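Local coordinates for putative L-alanine-DL-glutamate epimerase (Burkholderia xenovorans, PDB 3GO2), which probably acts as a magnesium-dependent racemase or epimerase of the mandelate racemase/muconate lactonizing enzyme family, at residues E156-A161 with Y362-L367. Residues are numbered along the deposited sequence; the frame is centred on the assembly and turned at random.
Sequences ERQFRA and YQNGEL
Gly365 of a type I' beta turn meets the backbone of Gln158 and Phe159 in a contact that illustrates how a hairpin tip can dock on the loop between a helix and a strand. Its CA lies 3.3 Å from Gln158 O and 4.3 Å from Phe159 CA, an approach that leaves little room for a side chain on Gly365. The Phe159 ring brings CD2 to 4.2 Å from the same Gly365 CA, while its CZ borders Tyr362 CB. This buried half is tight, yet bridging waters carry its polar links: water 1 donates to Arg157 O and accepts from Gly365 N, and water 3 joins Arg160 N to Gly365 O.

The solvent side is looser. Arg160, extended from CG to NE, reaches over the turn, bringing its NH2 3.0 Å from Asn364 O. Glu366 lays CG over one guanidinium face, and its carboxylate, tilted 32° from that plane, forms a long salt bridge, with OE2 3.6 Å from Arg160 NH1. Asn364 CG, anti to the backbone N (chi1 -170°), lies at the guanidinium edge, the amide and guanidinium planes 75° apart. Water 2 sits 2.7 Å from both Asn364 OD1 and Gln158 O and accepts from Arg160 NE.

Gln158, at positive phi, is the C-prime residue of the Schellman motif ending helix 144-156, and the loop then runs on into strand 161-168 of the enolase-type barrel. The turn connects strands 362-363 and 366-368, the latter pairing with strand 118-123, whose Trp123 also bonds through its backbone to Ala161; Ile346 packs beside both Phe159 and Tyr362.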
loop_
_atom_site.group_PDB
_atom_site.type_symbol
_atom_site.label_atom_id
_atom_site.label_comp_id
_atom_site.label_asym_id
_atom_site.label_seq_id
_atom_site.Cartn_x
_atom_site.Cartn_y
_atom_site.Cartn_z
ATOM N N GLU A 156 4.783 2.972 49.638
ATOM C CA GLU A 156 5.312 2.484 50.914
ATOM C C GLU A 156 5.589 0.981 50.849
ATOM O O GLU A 156 6.597 0.491 51.382
ATOM C CB GLU A 156 4.337 2.834 52.058
ATOM C CG GLU A 156 4.207 4.356 52.326
ATOM C CD GLU A 156 2.974 4.753 53.136
ATOM O OE1 GLU A 156 2.118 3.885 53.437
ATOM O OE2 GLU A 156 2.856 5.960 53.455
ATOM N N ARG A 157 4.690 0.263 50.184
ATOM C CA ARG A 157 4.765 -1.194 50.090
ATOM C C ARG A 157 5.737 -1.683 48.991
ATOM O O ARG A 157 5.847 -2.893 48.740
ATOM C CB ARG A 157 3.355 -1.779 49.913
ATOM C CG ARG A 157 2.465 -1.666 51.163
ATOM C CD ARG A 157 0.988 -2.080 50.935
ATOM N NE ARG A 157 0.824 -3.506 50.675
ATOM C CZ ARG A 157 -0.350 -4.111 50.474
ATOM N NH1 ARG A 157 -1.481 -3.432 50.504
ATOM N NH2 ARG A 157 -0.393 -5.420 50.243
ATOM N N GLN A 158 6.464 -0.739 48.372
ATOM C CA GLN A 158 7.560 -0.998 47.448
ATOM C C GLN A 158 7.089 -1.457 46.060
ATOM O O GLN A 158 7.855 -2.050 45.315
ATOM C CB GLN A 158 8.538 -2.034 48.021
ATOM C CG GLN A 158 9.018 -1.699 49.433
ATOM C CD GLN A 158 9.732 -0.387 49.472
ATOM O OE1 GLN A 158 9.216 0.595 50.018
ATOM N NE2 GLN A 158 10.922 -0.335 48.879
ATOM N N PHE A 159 5.829 -1.190 45.727
ATOM C CA PHE A 159 5.361 -1.465 44.354
ATOM C C PHE A 159 5.866 -0.361 43.480
ATOM O O PHE A 159 5.999 0.784 43.943
ATOM C CB PHE A 159 3.850 -1.668 44.310
ATOM C CG PHE A 159 3.445 -2.952 44.943
ATOM C CD1 PHE A 159 3.048 -2.996 46.277
ATOM C CD2 PHE A 159 3.602 -4.150 44.258
ATOM C CE1 PHE A 159 2.738 -4.214 46.885
ATOM C CE2 PHE A 159 3.288 -5.365 44.858
ATOM C CZ PHE A 159 2.872 -5.400 46.161
ATOM N N ARG A 160 6.249 -0.728 42.261
ATOM C CA ARG A 160 6.954 0.172 41.365
ATOM C C ARG A 160 6.036 0.796 40.331
ATOM O O ARG A 160 6.476 1.688 39.591
ATOM C CB ARG A 160 8.031 -0.587 40.620
ATOM C CG ARG A 160 9.054 -1.267 41.526
ATOM C CD ARG A 160 9.855 -2.272 40.750
ATOM N NE ARG A 160 10.794 -2.984 41.617
ATOM C CZ ARG A 160 11.726 -3.833 41.187
ATOM N NH1 ARG A 160 11.865 -4.108 39.883
ATOM N NH2 ARG A 160 12.524 -4.418 42.075
ATOM N N ALA A 161 4.807 0.290 40.256
ATOM C CA ALA A 161 3.813 0.741 39.268
ATOM C C ALA A 161 2.402 0.417 39.725
ATOM O O ALA A 161 2.183 -0.583 40.406
ATOM C CB ALA A 161 4.090 0.127 37.910
ATOM N N TYR A 362 5.250 -11.731 47.036
ATOM C CA TYR A 362 5.881 -10.549 46.446
ATOM C C TYR A 362 7.003 -10.064 47.361
ATOM O O TYR A 362 6.890 -10.165 48.584
ATOM C CB TYR A 362 4.870 -9.425 46.250
ATOM C CG TYR A 362 3.693 -9.864 45.412
ATOM C CD1 TYR A 362 3.772 -9.854 44.018
ATOM C CD2 TYR A 362 2.521 -10.276 45.997
ATOM C CE1 TYR A 362 2.706 -10.281 43.242
ATOM C CE2 TYR A 362 1.436 -10.708 45.228
ATOM C CZ TYR A 362 1.534 -10.690 43.838
ATOM O OH TYR A 362 0.475 -11.138 43.076
ATOM N N GLN A 363 8.055 -9.576 46.752
ATOM C CA GLN A 363 9.171 -8.958 47.467
ATOM C C GLN A 363 9.722 -7.821 46.632
ATOM O O GLN A 363 10.028 -8.009 45.458
ATOM C CB GLN A 363 10.250 -10.010 47.732
ATOM C CG GLN A 363 11.482 -9.506 48.501
ATOM C CD GLN A 363 12.567 -10.586 48.615
ATOM O OE1 GLN A 363 12.270 -11.791 48.668
ATOM N NE2 GLN A 363 13.829 -10.161 48.615
ATOM N N ASN A 364 9.800 -6.621 47.229
ATOM C CA ASN A 364 10.362 -5.442 46.569
ATOM C C ASN A 364 9.738 -5.201 45.200
ATOM O O ASN A 364 10.441 -4.952 44.224
ATOM C CB ASN A 364 11.878 -5.582 46.418
ATOM C CG ASN A 364 12.567 -4.278 45.969
ATOM O OD1 ASN A 364 12.049 -3.181 46.172
ATOM N ND2 ASN A 364 13.749 -4.405 45.358
ATOM N N GLY A 365 8.422 -5.338 45.135
ATOM C CA GLY A 365 7.677 -5.047 43.938
ATOM C C GLY A 365 7.723 -6.110 42.870
ATOM O O GLY A 365 7.343 -5.831 41.727
ATOM N N GLU A 366 8.196 -7.311 43.210
ATOM C CA GLU A 366 8.312 -8.381 42.207
ATOM C C GLU A 366 7.619 -9.627 42.708
ATOM O O GLU A 366 7.567 -9.869 43.905
ATOM C CB GLU A 366 9.759 -8.735 41.919
ATOM C CG GLU A 366 10.602 -7.568 41.407
ATOM C CD GLU A 366 11.972 -8.017 40.971
ATOM O OE1 GLU A 366 12.640 -8.715 41.746
ATOM O OE2 GLU A 366 12.375 -7.678 39.845
ATOM N N LEU A 367 7.060 -10.400 41.779
ATOM C CA LEU A 367 6.480 -11.686 42.109
ATOM C C LEU A 367 7.555 -12.757 42.063
ATOM O O LEU A 367 8.322 -12.840 41.098
ATOM C CB LEU A 367 5.366 -12.043 41.114
ATOM C CG LEU A 367 4.708 -13.429 41.163
ATOM C CD1 LEU A 367 3.959 -13.690 42.481
ATOM C CD2 LEU A 367 3.736 -13.581 39.958
HETATM O O HOH W 1 6.598 -5.218 47.304
HETATM O O HOH W 2 10.429 -1.788 44.584
HETATM O O HOH W 3 5.877 -3.475 41.459
#